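PDB 1XKN: putative peptidyl-arginine deiminase from Chlorobium tepidum, which probably hydrolyses the guanidinium group of agmatine or of protein arginine residues, releasing ammonia. Local coordinates for residues 152-156 against 180-184. Sequence-based numbering, arbitrary orientation.
Sequences GMVLE and RNPSL
Two loops of the pentein (alpha/beta-propeller) fold meet here through a bidentate Glu-Arg salt bridge at one end and a small apolar contact at the other. The chain leaves strand 148-152 at Gly-152, turns a corner at Met-153 and runs on extended to Glu-156. Opposite it, Arg-180 leads into a type I turn, Asn-181 to Leu-184, closed by Leu-184 N to Asn-181 O at 3.0 Å. Val-154 and Arg-180 are the closest CA pair, 5.9 Å; Val-154 CB points toward 180-184, with CG2 3.5 Å from Arg-180 O. Between these ends Asn-181 points toward 152-156, its carboxamide against the Val-154 backbone. Selenomethionine Met-153, chi1 and chi2 t, brings CG to 3.8 Å from Leu-184 CD1; both side chains also touch Ile-189. All three guanidinium nitrogens are satisfied: NH2 pairs with Asp-215, and NH1 also reaches Thr-214 O. Glu-156 gives OE2 to His-217 and to Arg-180 NH1, 2.9 Å away, while its OE1 accepts from Arg-180 NE at 2.8 Å, near the guanidinium plane.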
ATOM      1  N   GLY A 152      -4.447  -0.559  19.127  1.00  6.19           N
ATOM      2  CA  GLY A 152      -4.608   0.708  19.813  1.00  6.95           C
ATOM      3  C   GLY A 152      -3.559   1.725  19.400  1.00  7.13           C
ATOM      4  O   GLY A 152      -3.510   2.833  19.939  1.00  8.97           O
HETATM    5  N   MSE A 153      -2.719   1.347  18.440  1.00  4.93           N
HETATM    6  CA  MSE A 153      -1.656   2.223  17.949  1.00  4.49           C
HETATM    7  C   MSE A 153      -1.943   2.665  16.517  1.00  4.03           C
HETATM    8  O   MSE A 153      -2.417   1.874  15.702  1.00  3.53           O
HETATM    9  CB  MSE A 153      -0.309   1.485  17.995  1.00  4.31           C
HETATM   10  CG  MSE A 153       0.885   2.309  17.519  1.00  4.86           C
HETATM   11 SE   MSE A 153       2.561   1.318  17.499  1.00 10.95          SE
HETATM   12  CE  MSE A 153       2.775   1.152  15.580  1.00  8.35           C
ATOM     13  N   VAL A 154      -1.660   3.929  16.214  1.00  4.13           N
ATOM     14  CA  VAL A 154      -1.879   4.449  14.871  1.00  4.38           C
ATOM     15  C   VAL A 154      -0.791   3.928  13.940  1.00  3.14           C
ATOM     16  O   VAL A 154       0.400   4.030  14.242  1.00  3.99           O
ATOM     17  CB  VAL A 154      -1.848   5.998  14.854  1.00  4.55           C
ATOM     18  CG1 VAL A 154      -1.917   6.516  13.415  1.00  6.01           C
ATOM     19  CG2 VAL A 154      -3.013   6.547  15.667  1.00  6.42           C
ATOM     20  N   LEU A 155      -1.209   3.356  12.817  1.00  3.54           N
ATOM     21  CA  LEU A 155      -0.275   2.830  11.829  1.00  2.80           C
ATOM     22  C   LEU A 155      -0.972   2.695  10.486  1.00  2.87           C
ATOM     23  O   LEU A 155      -2.073   2.147  10.403  1.00  4.55           O
ATOM     24  CB  LEU A 155       0.260   1.455  12.252  1.00  3.09           C
ATOM     25  CG  LEU A 155       1.330   0.876  11.322  1.00  3.96           C
ATOM     26  CD1 LEU A 155       2.607   1.699  11.459  1.00  5.94           C
ATOM     27  CD2 LEU A 155       1.603  -0.585  11.665  1.00  4.28           C
ATOM     28  N   GLU A 156      -0.334   3.212   9.443  1.00  3.69           N
ATOM     29  CA  GLU A 156      -0.876   3.116   8.095  1.00  3.95           C
ATOM     30  C   GLU A 156      -0.085   2.043   7.361  1.00  3.55           C
ATOM     31  O   GLU A 156       1.132   1.945   7.518  1.00  3.67           O
ATOM     32  CB  GLU A 156      -0.726   4.440   7.340  1.00  5.84           C
ATOM     33  CG  GLU A 156      -1.493   5.602   7.940  1.00  6.18           C
ATOM     34  CD  GLU A 156      -0.594   6.584   8.655  1.00  6.89           C
ATOM     35  OE1 GLU A 156      -1.003   7.098   9.717  1.00  7.93           O
ATOM     36  OE2 GLU A 156       0.515   6.859   8.144  1.00  8.19           O
ATOM     37  N   ARG A 180       1.349  11.082  15.094  1.00  3.48           N
ATOM     38  CA  ARG A 180       0.773   9.748  14.959  1.00  4.33           C
ATOM     39  C   ARG A 180       0.473   9.132  16.323  1.00  3.13           C
ATOM     40  O   ARG A 180      -0.690   8.900  16.664  1.00  4.71           O
ATOM     41  CB  ARG A 180       1.704   8.838  14.151  1.00  3.45           C
ATOM     42  CG  ARG A 180       1.854   9.236  12.675  1.00  5.24           C
ATOM     43  CD  ARG A 180       0.499   9.449  12.000  1.00  5.38           C
ATOM     44  NE  ARG A 180       0.543   9.228  10.554  1.00  3.94           N
ATOM     45  CZ  ARG A 180       1.100  10.051   9.671  1.00  4.67           C
ATOM     46  NH1 ARG A 180       1.085   9.743   8.379  1.00  5.20           N
ATOM     47  NH2 ARG A 180       1.662  11.183  10.068  1.00  4.94           N
ATOM     48  N   ASN A 181       1.521   8.870  17.098  1.00  4.49           N
ATOM     49  CA  ASN A 181       1.368   8.292  18.432  1.00  5.13           C
ATOM     50  C   ASN A 181       2.133   9.156  19.431  1.00  5.82           C
ATOM     51  O   ASN A 181       3.232   8.810  19.865  1.00  5.64           O
ATOM     52  CB  ASN A 181       1.903   6.858  18.449  1.00  3.98           C
ATOM     53  CG  ASN A 181       1.164   5.954  17.484  1.00  5.30           C
ATOM     54  OD1 ASN A 181       1.671   5.610  16.413  1.00  6.87           O
ATOM     55  ND2 ASN A 181      -0.051   5.574  17.855  1.00  1.60           N
ATOM     56  N   PRO A 182       1.550  10.304  19.809  1.00  5.78           N
ATOM     57  CA  PRO A 182       2.155  11.248  20.752  1.00  6.12           C
ATOM     58  C   PRO A 182       2.780  10.637  22.003  1.00  6.15           C
ATOM     59  O   PRO A 182       3.874  11.025  22.411  1.00  6.19           O
ATOM     60  CB  PRO A 182       0.994  12.175  21.105  1.00  8.19           C
ATOM     61  CG  PRO A 182       0.187  12.191  19.865  1.00  8.57           C
ATOM     62  CD  PRO A 182       0.199  10.743  19.423  1.00  6.86           C
ATOM     63  N   SER A 183       2.092   9.679  22.612  1.00  6.01           N
ATOM     64  CA  SER A 183       2.589   9.077  23.843  1.00  6.80           C
ATOM     65  C   SER A 183       3.659   8.005  23.686  1.00  6.82           C
ATOM     66  O   SER A 183       4.294   7.621  24.667  1.00  7.70           O
ATOM     67  CB  SER A 183       1.424   8.497  24.646  1.00  8.91           C
ATOM     68  OG  SER A 183       0.897   7.343  24.014  1.00 10.08           O
ATOM     69  N   LEU A 184       3.878   7.533  22.462  1.00  6.71           N
ATOM     70  CA  LEU A 184       4.857   6.476  22.232  1.00  5.48           C
ATOM     71  C   LEU A 184       6.212   6.916  21.707  1.00  6.20           C
ATOM     72  O   LEU A 184       6.324   7.888  20.962  1.00  8.72           O
ATOM     73  CB  LEU A 184       4.293   5.440  21.261  1.00  5.40           C
ATOM     74  CG  LEU A 184       2.968   4.771  21.619  1.00  5.73           C
ATOM     75  CD1 LEU A 184       2.644   3.731  20.562  1.00  4.25           C
ATOM     76  CD2 LEU A 184       3.059   4.129  22.993  1.00  7.08           C
TER